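Local coordinates for protein peptidoglycan-N-acetylglucosamine deacetylase BC_1960 (Bacillus cereus, PDB 4L1G) that removes the acetyl group from N-acetylglucosamine residues of peptidoglycan, a zinc-dependent hydrolysis that releases acetate, and also acts on soluble chitin substrates and N-acetylchitooligomers, at residues K72-T78 / G250-L256; L107-E112 / T132-P136; V141-R147 / N178-A183; S194-V198 / N211-S216; V203-T209 / G234-A238. One frame throughout, in Å; residues are numbered along the deposited sequence.

Overall arrangement
Interaction 1 pairs two strands of the deacetylase barrel, and the chain between its segments contains all the other contacts. Interactions 4 and 5 share helix 205-215, touch where Thr197 CB meets Ile208 CG2 at 3.8 Å, and have centres about 11 Å apart. Interaction 4 also reaches the sheet of interaction 1, with centres about 13 Å apart. Across the chain's centre from interaction 1, at about 26 Å between centres, interaction 2 contains the zinc ligand His135. Interaction 3 lies about 16 Å from interaction 2, centre to centre. Asp196 of interaction 4 comes within about 5 Å, side chain to side chain, of His225, the predicted proton donor.

Interaction 1: K72-T78 / G250-L256; sequences KAEVALT and GARFVTL
This is a parallel beta pairing in the barrel of the NodB-type deacetylase fold, where strand 252-253 runs along the first residues of strand 74-80 and 171 residues lie between the segments. The evidence is a backbone register of Glu74 with Arg252 and Val75 with Phe253. Arg252 N donates to Ala73 O at 2.8 Å, Val75 N to Arg252 O at 2.9 Å, and Val254 N to Val75 O at 2.9 Å. Beyond Val254 the direct pairing gives way to water: one molecule accepts from Leu77 N and lies within hydrogen-bonding distance of Val254 O.

On the face carrying Glu74 and Arg252, a salt bridge crosses between the strands. The Arg252 chain bends at chi3 (-54°), which carries the guanidinium back toward Glu74; NH2 then meets the anti side of Glu74 OE1 at 3.1 Å. OE1 lies in the guanidinium plane, although the carboxylate is turned 85° against it. A water bridges Arg252 NE and the same OE1, so that oxygen is gripped twice. Lys72 NZ, 4.4 Å from Arg252 NH2, adds a second positive charge near this exposed end. The Val254 methyl CG1 packs against the aliphatic part and carboxylate carbon of Glu74.

The other face is apolar. Leu77 CG and CD1 approach the Phe253 ring obliquely, while helix 233-248 contributes Ile243 and Leu246 to the same layer. Val75 CG2 lies over one ring face, offset toward the rim, 3.9 Å from the Phe253 centroid and 25° off its normal.

Interaction 2: L107-E112 / T132-P136; sequences LGENAE and TYSHP
Tyr133 turns its ring CG anti to the backbone N (chi1 -179°), which swings the ring back along helix 108-113, and Glu109 puts CG between its own N and carbonyl carbon (chi1 67°), folding that chain over Tyr133 O. The contact joins the start of this helix to the loop after strand 127-130, the loop that carries the zinc ligand His135 in the NodB-type deacetylase fold. Two successive loop carbonyls receive the first N-H groups of the helix: Gly108 N donates to Thr132 O at 2.9 Å and Glu109 N to Tyr133 O at 3.0 Å. Gly108 has no side chain where the Tyr133 ring passes, so the ring can lie close to the helix backbone.

Glu109 CB sits over one ring face, 4.1 Å from the centroid of Tyr133, while its carboxylate end runs beside Ser134. Nearer the zinc site, Leu107 CD2 touches His135 CB at 3.6 Å and meets the imidazole at its edge. Asp81 and His131 complete the protein ligands of the zinc ion. At the far end of the ring, Glu112 brings its carboxylate to the edge, with its plane 87° from the ring's. Tyr133 OH donates at 2.7 Å to Glu112 OE2 from the syn side, well out of the carboxylate plane, and a water bridges that hydroxyl to Glu112 OE1.

Interaction 3: V141-R147 / N178-A183; sequences VNEDEYR and NQLKWA
Tyr146 and Gln179 form the tight, buried part of this crossing between helices 143-161 and 177-185, whose short axes pass 10.9 Å apart at -47°. Gln179 CB lies over one face of the Tyr146 ring, 3.6 Å from its centroid, and the Gln179 amide stacks on the ring. With CG anti to the backbone N (chi1 160°), Tyr146 reaches the backbone of the opposing helix, where its hydroxyl makes a weak hydrogen bond to Gln179 O. Gln179 NE2 bonds to Leu138 O and to a water that donates to Val141 O.

Toward the outer side of this helix pair, packing is between charged and aromatic groups. Arg147, extended from CG to NE, lays its guanidinium on Trp182 with planes 26° apart, CZ being 4.0 Å from the centroid of the five-membered ring. Farther back along the same side chain, Arg147 CG sits over the six-membered ring. Glu143 OE1 approaches Asn178 CB at 3.3 Å.

Glu143 OE2 is 3.5 Å from Arg147 NE but well out of the guanidinium plane, which implies charge attraction without a directed N-H bond. The arginine thus combines an undirected charge attraction with an off-centre cation-pi contact on the indole.

Interaction 4: S194-V198 / N211-S216; sequences SVDTV and NVLGNS
The Asn211 amide points ND2 at strand 195-196: ND2 donates to Asp196 O at 2.8 Å, and that oxygen lies in the amide plane, only 12° out of it. The donor is nevertheless tilted 24° from the carbonyl plane of Asp196. A water takes a hydrogen bond from the same ND2 and gives one to Thr197 O. The Asp196 carboxylate is approached from above its plane by Val198 N, forming an Asx turn that bends the chain after the strand.

Strand 195-196, helix 205-215 and strand 221-225 form a beta-alpha-beta unit of the barrel, and this contact packs the helix onto the first strand. Val195 places CG1 anti to its N (chi1 178°) and turns both methyls to the helix: CG1 lies 4.1 Å from Val212 CA, and CG2 is 3.4 Å from Asn215 O. Farther along, Thr197 CG2 and Val212 CG2 run side by side at 3.6 Å, while Thr197 OG1 bonds to Leu223 O on the third element of the unit. Within 211-216, Val212 O accepts from Asn215 N and Ser216 OG on opposite faces of its plane. Beside them, a water donates to both Ser194 O and Asn215 O.

Interaction 5: V203-T209 / G234-A238; sequences VSADTIT and GSVDA
Val203 enters the contact through its backbone, with O 4.3 Å from Gly234 CA, where the loop before helix 205-215 meets the start of helix 233-248. Ser204 follows as the N-cap residue; its hydroxyl shares a hydrogen bond with the Thr207 hydroxyl, OG to OG1 3.1 Å. Gly234, having no side chain, lets its CA come close to Val203 O and the Ala205 backbone.

Ala205 and Ala238 are the nearest CA pair, 4.4 Å apart. The Ala205 methyl, CB, sits 3.4 Å from Gly234 O and also touches Asp237 CB and the Ala238 backbone. One turn later, Ile208 uses two branches. CG1 stands anti to the carbonyl carbon (chi1 -64°), and the extended chain beyond it carries CD1 to Ser235 CA at 3.5 Å; CG2 instead rests on Ala238 CB at 3.8 Å. Thr209 then turns its hydroxyl back into its own helix, OG1 donating to Ala205 O at 2.7 Å. Because Thr209 N reaches that same carbonyl from the opposite face, two bonds end on that oxygen, and OG1 also lies against Ala238 CB.

The short helix axes approach to 8.1 Å at a crossing angle of -58°, a close distance consistent with glycine and alanine at the interface. Ser235 OG bonds to Asp199 OD2 and Gln224 NE2 outside the two segments. The arrangement is that of neighbouring helices on the outside of a TIM-like barrel, here packed through small residues near the helix N-termini.

Interaction 1: K72-T78 / G250-L256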
# COMPACT_ATOMS: atom_id res chain seq x y z
N LYS A 72 -19.35 3.98 3.06
CA LYS A 72 -18.94 2.89 3.93
C LYS A 72 -18.08 3.46 5.04
O LYS A 72 -17.23 4.32 4.80
CB LYS A 72 -18.15 1.83 3.16
CG LYS A 72 -18.92 1.18 2.01
CD LYS A 72 -20.04 0.29 2.51
CE LYS A 72 -19.49 -0.98 3.15
NZ LYS A 72 -20.58 -1.86 3.68
N ALA A 73 -18.30 3.00 6.27
CA ALA A 73 -17.52 3.47 7.41
C ALA A 73 -16.17 2.78 7.46
O ALA A 73 -15.78 2.23 8.49
CB ALA A 73 -18.28 3.22 8.70
N GLU A 74 -15.45 2.81 6.34
CA GLU A 74 -14.23 2.02 6.20
C GLU A 74 -13.06 2.85 5.68
O GLU A 74 -13.21 3.68 4.79
CB GLU A 74 -14.49 0.82 5.29
CG GLU A 74 -15.53 -0.15 5.84
CD GLU A 74 -15.98 -1.20 4.83
OE1 GLU A 74 -16.79 -2.07 5.22
OE2 GLU A 74 -15.54 -1.15 3.66
N VAL A 75 -11.88 2.60 6.26
CA VAL A 75 -10.64 3.20 5.78
C VAL A 75 -9.62 2.10 5.57
O VAL A 75 -9.81 0.97 6.02
CB VAL A 75 -10.08 4.23 6.78
CG1 VAL A 75 -11.08 5.35 7.01
CG2 VAL A 75 -9.71 3.56 8.09
N ALA A 76 -8.53 2.42 4.89
CA ALA A 76 -7.52 1.42 4.57
C ALA A 76 -6.11 1.87 4.93
O ALA A 76 -5.65 2.92 4.47
CB ALA A 76 -7.59 1.03 3.10
N LEU A 77 -5.43 1.09 5.76
CA LEU A 77 -4.02 1.30 6.04
C LEU A 77 -3.18 0.61 4.97
O LEU A 77 -3.42 -0.56 4.64
CB LEU A 77 -3.64 0.74 7.42
CG LEU A 77 -4.16 1.46 8.66
CD1 LEU A 77 -3.98 0.59 9.90
CD2 LEU A 77 -3.46 2.79 8.83
N THR A 78 -2.22 1.33 4.40
CA THR A 78 -1.30 0.75 3.44
C THR A 78 0.14 1.09 3.81
O THR A 78 0.40 2.16 4.37
CB THR A 78 -1.58 1.22 1.99
OG1 THR A 78 -1.26 2.61 1.86
CG2 THR A 78 -3.04 0.99 1.62
N GLY A 250 -16.19 5.50 14.66
CA GLY A 250 -17.02 4.56 13.91
C GLY A 250 -16.33 3.92 12.73
O GLY A 250 -16.93 3.11 12.02
N ALA A 251 -15.06 4.26 12.51
CA ALA A 251 -14.31 3.73 11.37
C ALA A 251 -13.90 2.28 11.57
O ALA A 251 -13.53 1.86 12.67
CB ALA A 251 -13.08 4.59 11.10
N ARG A 252 -13.98 1.51 10.49
CA ARG A 252 -13.46 0.14 10.47
C ARG A 252 -12.33 0.06 9.44
O ARG A 252 -12.33 0.79 8.45
CB ARG A 252 -14.57 -0.86 10.13
CG ARG A 252 -15.78 -0.78 11.05
CD ARG A 252 -16.83 -1.83 10.69
NE ARG A 252 -17.22 -1.76 9.29
CZ ARG A 252 -18.28 -1.09 8.84
NH1 ARG A 252 -19.07 -0.44 9.68
NH2 ARG A 252 -18.55 -1.08 7.54
N PHE A 253 -11.36 -0.82 9.69
CA PHE A 253 -10.20 -0.94 8.81
C PHE A 253 -10.34 -2.13 7.88
O PHE A 253 -10.67 -3.24 8.31
CB PHE A 253 -8.91 -1.03 9.63
CG PHE A 253 -8.58 0.24 10.36
CD1 PHE A 253 -7.64 1.12 9.84
CD2 PHE A 253 -9.20 0.56 11.55
CE1 PHE A 253 -7.33 2.29 10.51
CE2 PHE A 253 -8.90 1.73 12.22
CZ PHE A 253 -7.96 2.60 11.69
N VAL A 254 -10.10 -1.90 6.59
CA VAL A 254 -10.24 -2.94 5.58
C VAL A 254 -9.02 -3.00 4.67
O VAL A 254 -8.15 -2.13 4.71
CB VAL A 254 -11.49 -2.70 4.70
CG1 VAL A 254 -12.76 -2.70 5.55
CG2 VAL A 254 -11.36 -1.40 3.93
N THR A 255 -8.96 -4.04 3.85
CA THR A 255 -7.92 -4.16 2.84
C THR A 255 -8.41 -3.51 1.55
O THR A 255 -9.61 -3.24 1.40
CB THR A 255 -7.58 -5.63 2.55
OG1 THR A 255 -8.73 -6.28 1.99
CG2 THR A 255 -7.16 -6.34 3.82
N LEU A 256 -7.50 -3.27 0.61
CA LEU A 256 -7.88 -2.66 -0.66
C LEU A 256 -8.87 -3.48 -1.50
O LEU A 256 -9.84 -2.92 -2.01
CB LEU A 256 -6.64 -2.27 -1.48
CG LEU A 256 -5.81 -1.13 -0.88
CD1 LEU A 256 -4.75 -0.67 -1.87
CD2 LEU A 256 -6.71 0.03 -0.46
O HOH W 1 -15.69 -3.63 7.75
O HOH W 2 -6.63 -1.18 6.74
O HOH W 3 -5.49 -1.85 3.55

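Interaction 2: L107-E112 / T132-P136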
# COMPACT_ATOMS: atom_id res chain seq x y z
N LEU A 107 8.39 -4.03 -2.48
CA LEU A 107 9.38 -3.93 -3.54
C LEU A 107 9.91 -5.32 -3.88
O LEU A 107 10.15 -6.13 -2.98
CB LEU A 107 10.54 -3.02 -3.11
CG LEU A 107 10.23 -1.53 -3.03
CD1 LEU A 107 11.35 -0.78 -2.33
CD2 LEU A 107 10.01 -0.97 -4.42
N GLY A 108 10.07 -5.58 -5.17
CA GLY A 108 10.57 -6.87 -5.62
C GLY A 108 11.94 -7.21 -5.06
O GLY A 108 12.18 -8.35 -4.66
N GLU A 109 12.83 -6.23 -5.02
CA GLU A 109 14.20 -6.46 -4.56
C GLU A 109 14.26 -6.76 -3.06
O GLU A 109 15.12 -7.51 -2.61
CB GLU A 109 15.10 -5.27 -4.91
CG GLU A 109 14.77 -3.98 -4.18
CD GLU A 109 15.55 -2.79 -4.69
OE1 GLU A 109 16.39 -2.98 -5.61
OE2 GLU A 109 15.34 -1.67 -4.19
N ASN A 110 13.35 -6.17 -2.30
CA ASN A 110 13.31 -6.39 -0.86
C ASN A 110 12.68 -7.73 -0.50
O ASN A 110 13.02 -8.35 0.51
CB ASN A 110 12.59 -5.25 -0.15
CG ASN A 110 13.40 -3.98 -0.14
OD1 ASN A 110 14.62 -4.01 -0.34
ND2 ASN A 110 12.75 -2.85 0.11
N ALA A 111 11.75 -8.18 -1.35
CA ALA A 111 11.13 -9.48 -1.19
C ALA A 111 12.15 -10.61 -1.38
O ALA A 111 12.01 -11.69 -0.81
CB ALA A 111 9.96 -9.64 -2.15
N GLU A 112 13.17 -10.35 -2.19
CA GLU A 112 14.23 -11.33 -2.43
C GLU A 112 15.15 -11.47 -1.23
O GLU A 112 15.63 -12.57 -0.93
CB GLU A 112 15.05 -10.95 -3.67
CG GLU A 112 14.32 -11.14 -4.98
CD GLU A 112 15.16 -10.74 -6.17
OE1 GLU A 112 14.99 -11.35 -7.25
OE2 GLU A 112 16.00 -9.82 -6.02
N THR A 132 6.64 -2.35 -7.74
CA THR A 132 7.80 -2.47 -8.64
C THR A 132 8.98 -3.17 -7.99
O THR A 132 8.96 -3.49 -6.80
CB THR A 132 8.29 -1.12 -9.25
OG1 THR A 132 9.09 -0.42 -8.29
CG2 THR A 132 7.12 -0.25 -9.70
N TYR A 133 10.02 -3.41 -8.79
CA TYR A 133 11.18 -4.16 -8.33
C TYR A 133 12.20 -3.31 -7.59
O TYR A 133 12.58 -3.64 -6.46
CB TYR A 133 11.85 -4.88 -9.51
CG TYR A 133 13.04 -5.71 -9.11
CD1 TYR A 133 12.88 -6.96 -8.53
CD2 TYR A 133 14.34 -5.24 -9.30
CE1 TYR A 133 13.97 -7.73 -8.15
CE2 TYR A 133 15.43 -6.00 -8.93
CZ TYR A 133 15.24 -7.24 -8.35
OH TYR A 133 16.33 -8.00 -7.98
N SER A 134 12.66 -2.23 -8.21
CA SER A 134 13.73 -1.43 -7.62
C SER A 134 13.34 0.03 -7.39
O SER A 134 14.21 0.90 -7.31
CB SER A 134 15.00 -1.51 -8.48
OG SER A 134 14.74 -1.09 -9.81
N HIS A 135 12.04 0.29 -7.29
CA HIS A 135 11.53 1.61 -6.95
C HIS A 135 12.02 2.74 -7.87
O HIS A 135 12.51 3.76 -7.38
CB HIS A 135 11.90 1.94 -5.49
CG HIS A 135 11.00 2.95 -4.85
ND1 HIS A 135 11.28 4.30 -4.85
CD2 HIS A 135 9.84 2.80 -4.16
CE1 HIS A 135 10.32 4.94 -4.20
NE2 HIS A 135 9.44 4.05 -3.77
N PRO A 136 11.88 2.58 -9.20
CA PRO A 136 12.30 3.71 -10.03
C PRO A 136 11.15 4.68 -10.26
O PRO A 136 9.99 4.32 -10.02
CB PRO A 136 12.66 3.03 -11.35
CG PRO A 136 11.69 1.90 -11.43
CD PRO A 136 11.47 1.43 -10.02
O HOH W 4 15.78 -10.81 -9.55

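Interaction 3: V141-R147 / N178-A183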
# COMPACT_ATOMS: atom_id res chain seq x y z
N VAL A 141 10.82 6.06 -17.18
CA VAL A 141 11.19 4.81 -17.85
C VAL A 141 10.36 4.57 -19.11
O VAL A 141 9.27 5.12 -19.26
CB VAL A 141 11.04 3.60 -16.91
CG1 VAL A 141 11.79 3.83 -15.61
CG2 VAL A 141 9.57 3.30 -16.64
N ASN A 142 10.89 3.75 -20.01
CA ASN A 142 10.12 3.33 -21.18
C ASN A 142 9.22 2.14 -20.85
O ASN A 142 9.34 1.55 -19.77
CB ASN A 142 11.03 3.04 -22.39
CG ASN A 142 12.12 2.03 -22.09
OD1 ASN A 142 11.87 0.97 -21.51
ND2 ASN A 142 13.34 2.34 -22.51
N GLU A 143 8.33 1.79 -21.77
CA GLU A 143 7.34 0.74 -21.53
C GLU A 143 7.96 -0.61 -21.18
O GLU A 143 7.45 -1.33 -20.32
CB GLU A 143 6.39 0.60 -22.72
CG GLU A 143 5.41 1.76 -22.88
CD GLU A 143 4.35 1.79 -21.79
OE1 GLU A 143 3.78 2.87 -21.54
OE2 GLU A 143 4.08 0.72 -21.20
N ASP A 144 9.06 -0.96 -21.84
CA ASP A 144 9.74 -2.23 -21.59
C ASP A 144 10.24 -2.33 -20.16
O ASP A 144 10.07 -3.36 -19.51
CB ASP A 144 10.90 -2.44 -22.57
CG ASP A 144 10.43 -2.70 -23.98
OD1 ASP A 144 11.24 -2.56 -24.92
OD2 ASP A 144 9.24 -3.05 -24.16
N GLU A 145 10.86 -1.26 -19.67
CA GLU A 145 11.36 -1.23 -18.30
C GLU A 145 10.21 -1.26 -17.29
O GLU A 145 10.27 -1.98 -16.30
CB GLU A 145 12.24 0.00 -18.07
CG GLU A 145 12.63 0.24 -16.62
CD GLU A 145 13.57 -0.82 -16.06
OE1 GLU A 145 13.86 -0.77 -14.84
OE2 GLU A 145 14.03 -1.70 -16.82
N TYR A 146 9.18 -0.47 -17.55
CA TYR A 146 7.99 -0.44 -16.71
C TYR A 146 7.36 -1.83 -16.57
O TYR A 146 7.13 -2.31 -15.46
CB TYR A 146 6.97 0.55 -17.26
CG TYR A 146 5.55 0.33 -16.77
CD1 TYR A 146 5.19 0.61 -15.46
CD2 TYR A 146 4.57 -0.15 -17.63
CE1 TYR A 146 3.90 0.42 -15.01
CE2 TYR A 146 3.27 -0.35 -17.19
CZ TYR A 146 2.95 -0.06 -15.88
OH TYR A 146 1.66 -0.26 -15.45
N ARG A 147 7.10 -2.46 -17.71
CA ARG A 147 6.50 -3.79 -17.72
C ARG A 147 7.41 -4.82 -17.06
O ARG A 147 6.94 -5.72 -16.35
CB ARG A 147 6.14 -4.20 -19.14
CG ARG A 147 5.02 -3.35 -19.73
CD ARG A 147 4.83 -3.57 -21.21
NE ARG A 147 3.78 -2.69 -21.74
CZ ARG A 147 3.47 -2.58 -23.03
NH1 ARG A 147 4.14 -3.28 -23.94
NH2 ARG A 147 2.50 -1.76 -23.41
N ASN A 178 -0.21 5.56 -20.59
CA ASN A 178 -0.02 4.30 -21.30
C ASN A 178 0.36 3.17 -20.36
O ASN A 178 0.01 2.01 -20.60
CB ASN A 178 1.03 4.45 -22.41
CG ASN A 178 0.50 5.20 -23.61
OD1 ASN A 178 -0.70 5.18 -23.88
ND2 ASN A 178 1.39 5.86 -24.35
N GLN A 179 1.08 3.51 -19.30
CA GLN A 179 1.43 2.54 -18.27
C GLN A 179 0.17 2.10 -17.54
O GLN A 179 -0.03 0.92 -17.26
CB GLN A 179 2.43 3.15 -17.29
CG GLN A 179 3.76 3.51 -17.92
CD GLN A 179 4.65 4.30 -16.97
OE1 GLN A 179 4.17 4.84 -15.97
NE2 GLN A 179 5.94 4.36 -17.27
N LEU A 180 -0.68 3.08 -17.24
CA LEU A 180 -1.94 2.82 -16.55
C LEU A 180 -2.88 2.04 -17.47
O LEU A 180 -3.63 1.17 -17.01
CB LEU A 180 -2.57 4.14 -16.12
CG LEU A 180 -3.87 4.10 -15.32
CD1 LEU A 180 -3.75 3.17 -14.12
CD2 LEU A 180 -4.24 5.51 -14.87
N LYS A 181 -2.84 2.35 -18.76
CA LYS A 181 -3.67 1.67 -19.75
C LYS A 181 -3.29 0.20 -19.86
O LYS A 181 -4.16 -0.67 -19.90
CB LYS A 181 -3.54 2.36 -21.11
CG LYS A 181 -4.27 1.66 -22.24
CD LYS A 181 -4.20 2.49 -23.52
CE LYS A 181 -4.72 1.72 -24.72
NZ LYS A 181 -3.84 0.57 -25.09
N TRP A 182 -1.99 -0.08 -19.91
CA TRP A 182 -1.49 -1.45 -19.95
C TRP A 182 -1.90 -2.23 -18.71
O TRP A 182 -2.35 -3.37 -18.81
CB TRP A 182 0.03 -1.47 -20.12
CG TRP A 182 0.61 -2.86 -20.16
CD1 TRP A 182 0.67 -3.69 -21.24
CD2 TRP A 182 1.22 -3.57 -19.07
NE1 TRP A 182 1.28 -4.88 -20.89
CE2 TRP A 182 1.63 -4.82 -19.57
CE3 TRP A 182 1.46 -3.26 -17.73
CZ2 TRP A 182 2.26 -5.77 -18.77
CZ3 TRP A 182 2.09 -4.20 -16.94
CH2 TRP A 182 2.48 -5.45 -17.46
N ALA A 183 -1.75 -1.62 -17.54
CA ALA A 183 -2.10 -2.26 -16.28
C ALA A 183 -3.58 -2.62 -16.21
O ALA A 183 -3.95 -3.71 -15.75
CB ALA A 183 -1.72 -1.37 -15.11
O HOH W 5 6.81 3.84 -20.02

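Interaction 4: S194-V198 / N211-S216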
# COMPACT_ATOMS: atom_id res chain seq x y z
N SER A 194 -4.87 8.98 -0.27
CA SER A 194 -5.57 10.24 -0.03
C SER A 194 -5.17 10.88 1.30
O SER A 194 -5.47 12.04 1.55
CB SER A 194 -7.09 10.05 -0.10
OG SER A 194 -7.56 9.28 0.99
N VAL A 195 -4.50 10.10 2.15
CA VAL A 195 -3.95 10.63 3.39
C VAL A 195 -2.46 10.29 3.50
O VAL A 195 -2.09 9.12 3.63
CB VAL A 195 -4.69 10.08 4.63
CG1 VAL A 195 -4.05 10.61 5.92
CG2 VAL A 195 -6.17 10.44 4.58
N ASP A 196 -1.62 11.31 3.43
CA ASP A 196 -0.18 11.12 3.49
C ASP A 196 0.38 11.47 4.86
O ASP A 196 0.26 12.61 5.31
CB ASP A 196 0.52 11.94 2.40
CG ASP A 196 1.99 11.60 2.27
OD1 ASP A 196 2.45 10.63 2.91
OD2 ASP A 196 2.69 12.30 1.50
N THR A 197 0.98 10.49 5.52
CA THR A 197 1.53 10.69 6.86
C THR A 197 2.90 11.36 6.82
O THR A 197 3.41 11.78 7.85
CB THR A 197 1.69 9.35 7.61
OG1 THR A 197 2.67 8.53 6.94
CG2 THR A 197 0.37 8.60 7.66
N VAL A 198 3.48 11.45 5.62
CA VAL A 198 4.87 11.88 5.41
C VAL A 198 5.83 11.35 6.48
O VAL A 198 6.71 12.06 6.96
CB VAL A 198 5.02 13.43 5.20
CG1 VAL A 198 4.29 13.86 3.93
CG2 VAL A 198 4.53 14.23 6.40
N ASN A 211 -2.21 14.38 12.16
CA ASN A 211 -2.35 14.51 10.71
C ASN A 211 -3.42 13.57 10.17
O ASN A 211 -4.35 14.00 9.50
CB ASN A 211 -1.00 14.24 10.04
CG ASN A 211 -1.08 14.25 8.53
OD1 ASN A 211 -1.99 14.84 7.94
ND2 ASN A 211 -0.11 13.61 7.88
N VAL A 212 -3.28 12.28 10.49
CA VAL A 212 -4.21 11.26 10.01
C VAL A 212 -5.65 11.51 10.47
O VAL A 212 -6.58 11.46 9.67
CB VAL A 212 -3.78 9.84 10.44
CG1 VAL A 212 -4.87 8.82 10.14
CG2 VAL A 212 -2.48 9.45 9.75
N LEU A 213 -5.82 11.79 11.76
CA LEU A 213 -7.15 12.02 12.33
C LEU A 213 -7.80 13.29 11.79
O LEU A 213 -9.03 13.39 11.75
CB LEU A 213 -7.09 12.06 13.86
CG LEU A 213 -7.45 10.76 14.58
CD1 LEU A 213 -8.89 10.37 14.30
CD2 LEU A 213 -6.50 9.64 14.18
N GLY A 214 -6.98 14.25 11.40
CA GLY A 214 -7.48 15.51 10.89
C GLY A 214 -7.88 15.44 9.43
O GLY A 214 -8.64 16.29 8.95
N ASN A 215 -7.38 14.43 8.71
CA ASN A 215 -7.60 14.35 7.27
C ASN A 215 -8.25 13.05 6.78
O ASN A 215 -8.35 12.82 5.58
CB ASN A 215 -6.29 14.59 6.51
CG ASN A 215 -5.70 15.96 6.78
OD1 ASN A 215 -6.12 16.95 6.17
ND2 ASN A 215 -4.74 16.03 7.68
N SER A 216 -8.68 12.21 7.72
CA SER A 216 -9.29 10.93 7.35
C SER A 216 -10.81 10.99 7.27
O SER A 216 -11.47 11.57 8.13
CB SER A 216 -8.85 9.81 8.29
OG SER A 216 -7.48 9.48 8.08
O HOH W 6 -8.01 13.18 2.57
O HOH W 7 2.18 13.72 9.29

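Interaction 5: V203-T209 / G234-A238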
# COMPACT_ATOMS: atom_id res chain seq x y z
N VAL A 203 8.98 12.25 11.30
CA VAL A 203 8.08 12.97 12.19
C VAL A 203 7.54 12.06 13.29
O VAL A 203 7.43 10.84 13.11
CB VAL A 203 6.91 13.60 11.41
CG1 VAL A 203 7.39 14.82 10.64
CG2 VAL A 203 6.29 12.58 10.47
N SER A 204 7.20 12.65 14.44
CA SER A 204 6.82 11.88 15.62
C SER A 204 5.47 11.19 15.49
O SER A 204 4.72 11.42 14.55
CB SER A 204 6.82 12.78 16.86
OG SER A 204 5.76 13.72 16.81
N ALA A 205 5.16 10.34 16.47
CA ALA A 205 3.90 9.60 16.49
C ALA A 205 2.70 10.53 16.67
O ALA A 205 1.64 10.31 16.09
CB ALA A 205 3.93 8.54 17.57
N ASP A 206 2.87 11.57 17.48
CA ASP A 206 1.80 12.54 17.72
C ASP A 206 1.51 13.37 16.47
O ASP A 206 0.36 13.68 16.18
CB ASP A 206 2.13 13.45 18.90
CG ASP A 206 1.89 12.78 20.24
OD1 ASP A 206 0.95 11.96 20.35
OD2 ASP A 206 2.65 13.06 21.20
N THR A 207 2.57 13.74 15.75
CA THR A 207 2.43 14.52 14.53
C THR A 207 1.67 13.72 13.47
O THR A 207 0.74 14.23 12.84
CB THR A 207 3.80 14.92 13.96
OG1 THR A 207 4.49 15.75 14.90
CG2 THR A 207 3.64 15.68 12.65
N ILE A 208 2.06 12.46 13.30
CA ILE A 208 1.41 11.58 12.34
C ILE A 208 -0.05 11.34 12.70
O ILE A 208 -0.93 11.38 11.84
CB ILE A 208 2.16 10.24 12.23
CG1 ILE A 208 3.57 10.47 11.68
CG2 ILE A 208 1.40 9.26 11.35
CD1 ILE A 208 4.44 9.25 11.70
N THR A 209 -0.30 11.10 13.99
CA THR A 209 -1.65 10.82 14.47
C THR A 209 -2.59 12.01 14.26
O THR A 209 -3.70 11.85 13.77
CB THR A 209 -1.65 10.43 15.96
OG1 THR A 209 -0.88 9.23 16.14
CG2 THR A 209 -3.07 10.20 16.46
N GLY A 234 8.40 6.29 14.75
CA GLY A 234 7.24 7.07 15.14
C GLY A 234 6.02 6.68 14.33
O GLY A 234 4.89 6.76 14.81
N SER A 235 6.26 6.25 13.10
CA SER A 235 5.19 5.82 12.22
C SER A 235 4.58 4.53 12.74
O SER A 235 3.36 4.34 12.68
CB SER A 235 5.71 5.61 10.80
OG SER A 235 4.64 5.43 9.88
N VAL A 236 5.42 3.65 13.26
CA VAL A 236 4.96 2.40 13.85
C VAL A 236 4.18 2.69 15.13
O VAL A 236 3.08 2.18 15.33
CB VAL A 236 6.12 1.44 14.16
CG1 VAL A 236 5.60 0.12 14.70
CG2 VAL A 236 6.96 1.21 12.91
N ASP A 237 4.75 3.54 15.98
CA ASP A 237 4.11 3.92 17.24
C ASP A 237 2.79 4.65 17.03
O ASP A 237 1.89 4.58 17.86
CB ASP A 237 5.05 4.79 18.08
CG ASP A 237 6.29 4.05 18.52
OD1 ASP A 237 7.34 4.71 18.70
OD2 ASP A 237 6.23 2.82 18.70
N ALA A 238 2.68 5.35 15.90
CA ALA A 238 1.47 6.10 15.57
C ALA A 238 0.25 5.20 15.49
O ALA A 238 -0.86 5.62 15.80
CB ALA A 238 1.66 6.86 14.27